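Local atomic coordinates of CalsepRRP (Calystegia sepium, PDB entry 1JY5), a protein that has the fold of the ribonuclease T2 family and may bind and cleave RNA as its relatives do, although ribonuclease activity of its own remains uncertain. Residues F5-A11 / V178-K184; W14-L20 / L204-N208; W54-G60 / A103-C108. One frame throughout, in Å; residues are numbered along the deposited sequence.

Contact 1 of 3, residues F5-A11 / V178-K184; sequences FDYFTLA and VQICFDK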
loop_
_atom_site.group_PDB
_atom_site.type_symbol
_atom_site.label_atom_id
_atom_site.label_comp_id
_atom_site.label_asym_id
_atom_site.label_seq_id
_atom_site.Cartn_x
_atom_site.Cartn_y
_atom_site.Cartn_z
ATOM N N PHE A 5 -9.029 -10.385 -12.922
ATOM C CA PHE A 5 -7.924 -10.565 -11.985
ATOM C C PHE A 5 -8.196 -11.731 -11.038
ATOM O O PHE A 5 -9.346 -12.117 -10.822
ATOM C CB PHE A 5 -7.681 -9.270 -11.200
ATOM C CG PHE A 5 -8.758 -8.941 -10.205
ATOM C CD1 PHE A 5 -8.584 -9.220 -8.853
ATOM C CD2 PHE A 5 -9.934 -8.324 -10.614
ATOM C CE1 PHE A 5 -9.568 -8.885 -7.919
ATOM C CE2 PHE A 5 -10.925 -7.985 -9.690
ATOM C CZ PHE A 5 -10.741 -8.267 -8.341
ATOM N N ASP A 6 -7.135 -12.286 -10.467
ATOM C CA ASP A 6 -7.264 -13.438 -9.576
ATOM C C ASP A 6 -7.395 -13.088 -8.100
ATOM O O ASP A 6 -8.226 -13.656 -7.393
ATOM C CB ASP A 6 -6.064 -14.365 -9.775
ATOM C CG ASP A 6 -6.011 -14.946 -11.168
ATOM O OD1 ASP A 6 -4.904 -15.020 -11.744
ATOM O OD2 ASP A 6 -7.080 -15.343 -11.684
ATOM N N TYR A 7 -6.572 -12.155 -7.635
ATOM C CA TYR A 7 -6.611 -11.768 -6.236
ATOM C C TYR A 7 -6.202 -10.312 -6.068
ATOM O O TYR A 7 -5.714 -9.673 -7.003
ATOM C CB TYR A 7 -5.673 -12.671 -5.423
ATOM C CG TYR A 7 -4.209 -12.457 -5.748
ATOM C CD1 TYR A 7 -3.449 -11.515 -5.047
ATOM C CD2 TYR A 7 -3.604 -13.134 -6.811
ATOM C CE1 TYR A 7 -2.124 -11.247 -5.400
ATOM C CE2 TYR A 7 -2.280 -12.873 -7.174
ATOM C CZ TYR A 7 -1.550 -11.929 -6.470
ATOM O OH TYR A 7 -0.265 -11.633 -6.863
ATOM N N PHE A 8 -6.408 -9.805 -4.859
ATOM C CA PHE A 8 -6.081 -8.433 -4.504
ATOM C C PHE A 8 -4.786 -8.358 -3.694
ATOM O O PHE A 8 -4.559 -9.172 -2.792
ATOM C CB PHE A 8 -7.188 -7.836 -3.626
ATOM C CG PHE A 8 -8.372 -7.307 -4.380
ATOM C CD1 PHE A 8 -9.651 -7.800 -4.126
ATOM C CD2 PHE A 8 -8.226 -6.251 -5.270
ATOM C CE1 PHE A 8 -10.767 -7.236 -4.740
ATOM C CE2 PHE A 8 -9.333 -5.679 -5.888
ATOM C CZ PHE A 8 -10.605 -6.171 -5.624
ATOM N N THR A 9 -3.931 -7.394 -4.019
ATOM C CA THR A 9 -2.722 -7.181 -3.230
ATOM C C THR A 9 -2.893 -5.813 -2.579
ATOM O O THR A 9 -3.103 -4.817 -3.274
ATOM C CB THR A 9 -1.421 -7.149 -4.086
ATOM O OG1 THR A 9 -1.053 -8.481 -4.464
ATOM C CG2 THR A 9 -0.265 -6.516 -3.293
ATOM N N LEU A 10 -2.863 -5.761 -1.249
ATOM C CA LEU A 10 -2.946 -4.469 -0.568
ATOM C C LEU A 10 -1.489 -4.133 -0.259
ATOM O O LEU A 10 -0.855 -4.801 0.553
ATOM C CB LEU A 10 -3.752 -4.546 0.746
ATOM C CG LEU A 10 -3.741 -3.282 1.630
ATOM C CD1 LEU A 10 -4.364 -2.122 0.877
ATOM C CD2 LEU A 10 -4.500 -3.511 2.947
ATOM N N ALA A 11 -0.952 -3.124 -0.934
ATOM C CA ALA A 11 0.429 -2.725 -0.705
ATOM C C ALA A 11 0.436 -1.523 0.223
ATOM O O ALA A 11 -0.340 -0.581 0.044
ATOM C CB ALA A 11 1.115 -2.389 -2.029
ATOM N N VAL A 178 5.022 -3.368 2.468
ATOM C CA VAL A 178 4.503 -4.641 2.953
ATOM C C VAL A 178 3.269 -4.956 2.113
ATOM O O VAL A 178 2.415 -4.092 1.912
ATOM C CB VAL A 178 4.121 -4.586 4.453
ATOM C CG1 VAL A 178 3.318 -5.828 4.838
ATOM C CG2 VAL A 178 5.391 -4.526 5.309
ATOM N N GLN A 179 3.190 -6.186 1.617
ATOM C CA GLN A 179 2.066 -6.613 0.790
ATOM C C GLN A 179 1.265 -7.731 1.447
ATOM O O GLN A 179 1.823 -8.749 1.855
ATOM C CB GLN A 179 2.572 -7.092 -0.574
ATOM C CG GLN A 179 3.199 -6.004 -1.440
ATOM C CD GLN A 179 3.903 -6.577 -2.661
ATOM O OE1 GLN A 179 3.718 -7.743 -3.005
ATOM N NE2 GLN A 179 4.703 -5.756 -3.325
ATOM N N ILE A 180 -0.045 -7.517 1.547
ATOM C CA ILE A 180 -0.984 -8.477 2.121
ATOM C C ILE A 180 -1.965 -8.819 1.007
ATOM O O ILE A 180 -2.482 -7.918 0.343
ATOM C CB ILE A 180 -1.805 -7.862 3.277
ATOM C CG1 ILE A 180 -0.872 -7.277 4.340
ATOM C CG2 ILE A 180 -2.716 -8.924 3.888
ATOM C CD1 ILE A 180 0.066 -8.284 4.950
ATOM N N CYS A 181 -2.245 -10.104 0.809
ATOM C CA CYS A 181 -3.153 -10.508 -0.262
ATOM C C CYS A 181 -4.558 -10.914 0.191
ATOM O O CYS A 181 -4.739 -11.425 1.291
ATOM C CB CYS A 181 -2.480 -11.617 -1.092
ATOM S SG CYS A 181 -1.005 -10.925 -1.895
ATOM N N PHE A 182 -5.546 -10.639 -0.660
ATOM C CA PHE A 182 -6.944 -10.962 -0.389
ATOM C C PHE A 182 -7.609 -11.599 -1.611
ATOM O O PHE A 182 -7.285 -11.239 -2.744
ATOM C CB PHE A 182 -7.749 -9.700 -0.043
ATOM C CG PHE A 182 -7.283 -8.981 1.194
ATOM C CD1 PHE A 182 -6.259 -8.039 1.122
ATOM C CD2 PHE A 182 -7.868 -9.248 2.431
ATOM C CE1 PHE A 182 -5.820 -7.372 2.266
ATOM C CE2 PHE A 182 -7.435 -8.586 3.587
ATOM C CZ PHE A 182 -6.409 -7.645 3.501
ATOM N N ASP A 183 -8.539 -12.531 -1.384
ATOM C CA ASP A 183 -9.256 -13.147 -2.497
ATOM C C ASP A 183 -10.371 -12.184 -2.910
ATOM O O ASP A 183 -10.518 -11.112 -2.315
ATOM C CB ASP A 183 -9.798 -14.552 -2.129
ATOM C CG ASP A 183 -10.877 -14.539 -1.047
ATOM O OD1 ASP A 183 -11.082 -15.606 -0.424
ATOM O OD2 ASP A 183 -11.533 -13.503 -0.821
ATOM N N LYS A 184 -11.137 -12.549 -3.934
ATOM C CA LYS A 184 -12.201 -11.693 -4.436
ATOM C C LYS A 184 -13.385 -11.529 -3.488
ATOM O O LYS A 184 -14.314 -10.773 -3.776
ATOM C CB LYS A 184 -12.659 -12.181 -5.815
ATOM C CG LYS A 184 -11.673 -11.805 -6.935
ATOM C CD LYS A 184 -12.167 -12.219 -8.323
ATOM C CE LYS A 184 -12.029 -13.700 -8.553
ATOM N NZ LYS A 184 -10.630 -14.103 -8.826
#
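Antiparallel strand pairing can join segments far apart in sequence, here by 167 residues, and it does so in the central sheet of the RNase T2 fold, where strand 7-14 lies between strands 174-182 and 40-48. The axes of 7-11 and 178-182 approach to 4.6 Å at 154°. At Val178 the carbonyl O accepts a CA-H...O contact from Ala11 CA (3.6 Å). Gln179, a non-hydrogen-bonded partner of Ala11, rests its CG 4.0 Å from Thr9 CG2. Ile180 makes a hydrogen-bonded pair with Leu10: Leu10 N to Ile180 O is 2.7 Å and Ile180 N to Leu10 O 3.0 Å. Cys181, opposite Thr9, sends SG to 3.7 Å from Tyr7 CE1, an oblique sulfur-aromatic contact; the same sulfur is held in a disulfide to Cys191. On the other face Phe182 pairs with Phe8, with Phe8 N to Phe182 O at 2.7 Å and Phe182 N to Phe8 O at 2.8 Å, while its ring edge meets Leu10. Past Asp183, whose OD2 is hydrogen-bonded to Thr185 OG1, Lys184 curls back: its CD lies over one face of the Phe5 ring, and its NZ donates to Phe5 O (3.1 Å) and Asp6 O (2.8 Å).

Contact 2 of 3, residues W14-L20 / L204-N208; sequences WSGTECL and LPIKN
Plain structural packing sets the segment after strand 201-202 against the turn that follows strand 7-14, beside strand 174-182. Trp14 ends its strand, 15-18 is a weakly bonded helical turn, and 204-208 runs past mostly extended, with Gly16 CA 4.2 Å from Lys207 CA. Trp14 (chi1 t, chi2 -102°), edge-to-face with Phe40, points at the C-terminal segment: NE1 donates to Pro205 O at 2.8 Å, and Leu204 (m, t) lays CD2 over the indole, a CH-pi contact 3.9 Å from the six-membered ring centroid. Gly16 CA also approaches Pro205 O (3.2 Å), where a CB would clash. The C-gamma-endo Pro205 ring puts CG 3.3 Å from Thr17 OG1 (chi1 m), hydrogen-bonded to Val175 O, and 3.8 Å from Leu20 CD1 (m, t). Lys207 (m, t, m, p) passes with CD 4.0 Å from Cys19 SG, disulfide-bonded to Cys31, and ends on Val36 O. The indole bond is the one hydrogen bond between the segments; the rest is mostly apolar packing.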
loop_
_atom_site.group_PDB
_atom_site.type_symbol
_atom_site.label_atom_id
_atom_site.label_comp_id
_atom_site.label_asym_id
_atom_site.label_seq_id
_atom_site.Cartn_x
_atom_site.Cartn_y
_atom_site.Cartn_z
ATOM N N TRP A 14 5.915 2.216 4.137
ATOM C CA TRP A 14 6.398 2.656 5.442
ATOM C C TRP A 14 6.829 4.107 5.228
ATOM O O TRP A 14 7.830 4.380 4.564
ATOM C CB TRP A 14 7.573 1.792 5.907
ATOM C CG TRP A 14 8.080 2.191 7.270
ATOM C CD1 TRP A 14 9.197 2.927 7.549
ATOM C CD2 TRP A 14 7.455 1.917 8.533
ATOM N NE1 TRP A 14 9.308 3.128 8.909
ATOM C CE2 TRP A 14 8.251 2.521 9.535
ATOM C CE3 TRP A 14 6.298 1.223 8.915
ATOM C CZ2 TRP A 14 7.928 2.449 10.894
ATOM C CZ3 TRP A 14 5.975 1.151 10.267
ATOM C CH2 TRP A 14 6.791 1.765 11.242
ATOM N N SER A 15 6.059 5.034 5.790
ATOM C CA SER A 15 6.318 6.462 5.619
ATOM C C SER A 15 7.739 6.903 5.963
ATOM O O SER A 15 8.303 7.778 5.298
ATOM C CB SER A 15 5.318 7.286 6.441
ATOM O OG SER A 15 5.579 7.187 7.829
ATOM N N GLY A 16 8.311 6.297 6.996
ATOM C CA GLY A 16 9.656 6.655 7.418
ATOM C C GLY A 16 10.721 6.373 6.375
ATOM O O GLY A 16 11.696 7.112 6.253
ATOM N N THR A 17 10.536 5.309 5.606
ATOM C CA THR A 17 11.512 4.942 4.588
ATOM C C THR A 17 11.358 5.788 3.328
ATOM O O THR A 17 12.281 5.904 2.515
ATOM C CB THR A 17 11.370 3.455 4.235
ATOM O OG1 THR A 17 11.603 2.675 5.412
ATOM C CG2 THR A 17 12.362 3.050 3.158
ATOM N N GLU A 18 10.188 6.393 3.178
ATOM C CA GLU A 18 9.903 7.221 2.016
ATOM C C GLU A 18 10.377 8.650 2.250
ATOM O O GLU A 18 10.477 9.451 1.319
ATOM C CB GLU A 18 8.399 7.207 1.739
ATOM C CG GLU A 18 8.025 7.007 0.283
ATOM C CD GLU A 18 8.693 5.795 -0.333
ATOM O OE1 GLU A 18 8.620 4.697 0.253
ATOM O OE2 GLU A 18 9.295 5.943 -1.415
ATOM N N CYS A 19 10.673 8.969 3.502
ATOM C CA CYS A 19 11.125 10.307 3.839
ATOM C C CYS A 19 12.538 10.322 4.423
ATOM O O CYS A 19 12.813 11.032 5.391
ATOM C CB CYS A 19 10.143 10.942 4.820
ATOM S SG CYS A 19 8.425 11.024 4.210
ATOM N N LEU A 20 13.431 9.535 3.831
ATOM C CA LEU A 20 14.814 9.473 4.288
ATOM C C LEU A 20 15.733 10.287 3.380
ATOM O O LEU A 20 15.724 11.519 3.417
ATOM C CB LEU A 20 15.298 8.019 4.339
ATOM C CG LEU A 20 14.804 7.154 5.501
ATOM C CD1 LEU A 20 15.336 5.738 5.345
ATOM C CD2 LEU A 20 15.268 7.750 6.822
ATOM N N LEU A 204 13.013 0.257 10.690
ATOM C CA LEU A 204 11.741 0.942 10.494
ATOM C C LEU A 204 11.982 2.401 10.869
ATOM O O LEU A 204 11.482 2.890 11.880
ATOM C CB LEU A 204 10.660 0.326 11.385
ATOM C CG LEU A 204 10.307 -1.139 11.089
ATOM C CD1 LEU A 204 9.471 -1.717 12.227
ATOM C CD2 LEU A 204 9.553 -1.226 9.763
ATOM N N PRO A 205 12.756 3.118 10.039
ATOM C CA PRO A 205 13.097 4.529 10.254
ATOM C C PRO A 205 11.915 5.460 10.480
ATOM O O PRO A 205 10.802 5.208 10.011
ATOM C CB PRO A 205 13.885 4.888 8.995
ATOM C CG PRO A 205 13.280 3.987 7.954
ATOM C CD PRO A 205 13.190 2.681 8.702
ATOM N N ILE A 206 12.178 6.542 11.207
ATOM C CA ILE A 206 11.177 7.556 11.521
ATOM C C ILE A 206 11.280 8.651 10.461
ATOM O O ILE A 206 12.337 8.831 9.851
ATOM C CB ILE A 206 11.446 8.165 12.923
ATOM C CG1 ILE A 206 11.475 7.048 13.971
ATOM C CG2 ILE A 206 10.372 9.189 13.275
ATOM C CD1 ILE A 206 11.917 7.503 15.351
ATOM N N LYS A 207 10.187 9.372 10.230
ATOM C CA LYS A 207 10.198 10.446 9.240
ATOM C C LYS A 207 11.159 11.559 9.638
ATOM O O LYS A 207 11.713 11.550 10.737
ATOM C CB LYS A 207 8.795 11.034 9.053
ATOM C CG LYS A 207 7.866 10.176 8.217
ATOM C CD LYS A 207 6.618 10.941 7.797
ATOM C CE LYS A 207 5.650 11.162 8.950
ATOM N NZ LYS A 207 6.143 12.111 9.970
ATOM N N ASN A 208 11.350 12.517 8.736
ATOM C CA ASN A 208 12.241 13.648 8.977
ATOM C C ASN A 208 13.658 13.164 9.277
ATOM O O ASN A 208 14.248 13.655 10.264
ATOM C CB ASN A 208 11.725 14.489 10.149
ATOM C CG ASN A 208 10.252 14.836 10.019
ATOM O OD1 ASN A 208 9.834 15.478 9.054
ATOM N ND2 ASN A 208 9.456 14.411 10.996
#

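Contact 3 of 3, residues W54-G60 / A103-C108; sequences WPSCCEG and AKHGTC
Trp54 (chi1 p, chi2 87°) meets the His105 ring (chi1 m) obliquely, five-membered ring centroid 5.4 Å from the His105 centroid, planes at 46°, its CD1 near the plane of the imidazole and 3.8 Å from His105 CE1; Trp46 stacks on the same histidine. His105 belongs to Lys-His-Gly-Thr-Cys, an active-site signature in active T2 relatives, though activity here is unestablished, near the end of helix 97-106. Against it runs irregular segment 54-60, extended at Pro55 and Ser56, left-handed at Cys57 (phi/psi 52/54), then extended again. Cys57 CA lies 4.3 Å from Lys104 CA, and Cys58 CA 5.1 Å from Cys108 CA. Cys57 N donates to Lys104 O at 2.9 Å. Thr107 (chi1 p) returns OG1 to Ala103 O (2.9 Å) and weakly accepts Cys58 N at 3.2 Å. Cys58 and Cys108, both chi1 m, close a disulfide with SG-SG 2.0 Å and chi3 94°, beside Pro55, whose CG is 3.8 Å from Cys108 CB. Water 1 lies 2.6 Å from both Pro55 O and His105 ND1; water 2 donates to Cys58 O (2.8 Å) and Ala103 O (2.6 Å). Covalent bond, loop amides and bridging waters together tie the loop to the carbonyl end of the helix.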
loop_
_atom_site.group_PDB
_atom_site.type_symbol
_atom_site.label_atom_id
_atom_site.label_comp_id
_atom_site.label_asym_id
_atom_site.label_seq_id
_atom_site.Cartn_x
_atom_site.Cartn_y
_atom_site.Cartn_z
ATOM N N TRP A 54 -0.196 -8.708 -13.977
ATOM C CA TRP A 54 -1.446 -8.101 -13.547
ATOM C C TRP A 54 -2.076 -7.262 -14.648
ATOM O O TRP A 54 -1.404 -6.833 -15.576
ATOM C CB TRP A 54 -1.190 -7.222 -12.314
ATOM C CG TRP A 54 -0.178 -6.140 -12.555
ATOM C CD1 TRP A 54 -0.415 -4.892 -13.063
ATOM C CD2 TRP A 54 1.241 -6.239 -12.384
ATOM N NE1 TRP A 54 0.768 -4.211 -13.225
ATOM C CE2 TRP A 54 1.801 -5.013 -12.816
ATOM C CE3 TRP A 54 2.096 -7.246 -11.914
ATOM C CZ2 TRP A 54 3.180 -4.767 -12.790
ATOM C CZ3 TRP A 54 3.469 -7.000 -11.890
ATOM C CH2 TRP A 54 3.994 -5.770 -12.326
ATOM N N PRO A 55 -3.394 -7.042 -14.568
ATOM C CA PRO A 55 -4.059 -6.230 -15.586
ATOM C C PRO A 55 -3.710 -4.782 -15.249
ATOM O O PRO A 55 -3.496 -4.457 -14.081
ATOM C CB PRO A 55 -5.535 -6.547 -15.359
ATOM C CG PRO A 55 -5.591 -6.724 -13.859
ATOM C CD PRO A 55 -4.360 -7.564 -13.585
ATOM N N SER A 56 -3.622 -3.911 -16.245
ATOM C CA SER A 56 -3.292 -2.522 -15.948
ATOM C C SER A 56 -3.956 -1.563 -16.914
ATOM O O SER A 56 -4.169 -1.890 -18.076
ATOM C CB SER A 56 -1.775 -2.300 -15.998
ATOM O OG SER A 56 -1.291 -2.410 -17.327
ATOM N N CYS A 57 -4.285 -0.372 -16.427
ATOM C CA CYS A 57 -4.896 0.643 -17.271
ATOM C C CYS A 57 -6.111 0.089 -17.994
ATOM O O CYS A 57 -6.226 0.181 -19.217
ATOM C CB CYS A 57 -3.874 1.143 -18.293
ATOM S SG CYS A 57 -2.404 1.944 -17.536
ATOM N N CYS A 58 -7.033 -0.468 -17.221
ATOM C CA CYS A 58 -8.248 -1.039 -17.769
ATOM C C CYS A 58 -9.315 0.003 -18.096
ATOM O O CYS A 58 -9.189 1.185 -17.760
ATOM C CB CYS A 58 -8.808 -2.073 -16.786
ATOM S SG CYS A 58 -7.612 -3.389 -16.405
ATOM N N GLU A 59 -10.358 -0.458 -18.776
ATOM C CA GLU A 59 -11.478 0.393 -19.142
ATOM C C GLU A 59 -12.172 0.814 -17.858
ATOM O O GLU A 59 -12.111 0.109 -16.852
ATOM C CB GLU A 59 -12.459 -0.380 -20.027
ATOM C CG GLU A 59 -11.903 -0.716 -21.396
ATOM C CD GLU A 59 -11.544 0.525 -22.178
ATOM O OE1 GLU A 59 -12.446 1.362 -22.399
ATOM O OE2 GLU A 59 -10.367 0.673 -22.568
ATOM N N GLY A 60 -12.834 1.959 -17.890
ATOM C CA GLY A 60 -13.522 2.430 -16.706
ATOM C C GLY A 60 -13.616 3.933 -16.749
ATOM O O GLY A 60 -12.930 4.574 -17.543
ATOM N N ALA A 103 -6.370 4.973 -12.327
ATOM C CA ALA A 103 -6.173 4.703 -13.742
ATOM C C ALA A 103 -5.440 3.391 -13.977
ATOM O O ALA A 103 -5.884 2.543 -14.755
ATOM C CB ALA A 103 -5.403 5.855 -14.394
ATOM N N LYS A 104 -4.324 3.216 -13.281
ATOM C CA LYS A 104 -3.494 2.034 -13.451
ATOM C C LYS A 104 -4.043 0.727 -12.881
ATOM O O LYS A 104 -3.957 -0.320 -13.534
ATOM C CB LYS A 104 -2.107 2.308 -12.858
ATOM C CG LYS A 104 -1.034 1.304 -13.263
ATOM C CD LYS A 104 0.290 1.657 -12.602
ATOM C CE LYS A 104 1.431 0.834 -13.153
ATOM N NZ LYS A 104 2.694 1.152 -12.448
ATOM N N HIS A 105 -4.621 0.786 -11.683
ATOM C CA HIS A 105 -5.128 -0.420 -11.019
ATOM C C HIS A 105 -6.613 -0.437 -10.646
ATOM O O HIS A 105 -7.280 -1.463 -10.790
ATOM C CB HIS A 105 -4.316 -0.669 -9.745
ATOM C CG HIS A 105 -2.866 -0.955 -9.985
ATOM N ND1 HIS A 105 -2.420 -2.136 -10.538
ATOM C CD2 HIS A 105 -1.754 -0.236 -9.695
ATOM C CE1 HIS A 105 -1.101 -2.136 -10.573
ATOM N NE2 HIS A 105 -0.671 -0.995 -10.067
ATOM N N GLY A 106 -7.121 0.690 -10.147
ATOM C CA GLY A 106 -8.515 0.769 -9.732
ATOM C C GLY A 106 -9.519 0.358 -10.794
ATOM O O GLY A 106 -10.479 -0.369 -10.519
ATOM N N THR A 107 -9.297 0.836 -12.012
ATOM C CA THR A 107 -10.167 0.516 -13.137
ATOM C C THR A 107 -10.203 -0.993 -13.364
ATOM O O THR A 107 -11.194 -1.527 -13.840
ATOM C CB THR A 107 -9.670 1.195 -14.435
ATOM O OG1 THR A 107 -8.294 0.858 -14.652
ATOM C CG2 THR A 107 -9.808 2.713 -14.341
ATOM N N CYS A 108 -9.122 -1.685 -13.014
ATOM C CA CYS A 108 -9.060 -3.129 -13.208
ATOM C C CYS A 108 -9.734 -3.955 -12.096
ATOM O O CYS A 108 -9.725 -5.186 -12.146
ATOM C CB CYS A 108 -7.599 -3.563 -13.359
ATOM S SG CYS A 108 -6.656 -2.767 -14.714
HETATM O O HOH W 1 -3.975 -3.974 -11.521
HETATM O O HOH W 2 -7.155 3.015 -17.031
#

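How the contacts relate
Contact 1 lies within the central sheet, and the other two flank it. Contacts 1 and 2 have centres 24 Å apart, on opposite sides of the protein's centre, yet strand 7-14 of the first runs directly into the helical turn 15-18 of the second. Contact 3, centred 15 Å from contact 1, touches it where Phe5 CD2 lies 3.5 Å from Cys108 O and Phe5 CB 4.2 Å from Pro55 CG. Strand 40-48 also joins contacts 1 and 3: its Trp46 makes a backbone hydrogen bond with Thr9 and stacks on His105. Contacts 2 and 3 remain separate, 29 Å between centres and about 14 Å between nearest atoms. By family resemblance the region around His105 corresponds to the ribonuclease active site, with contact 2 remote from it.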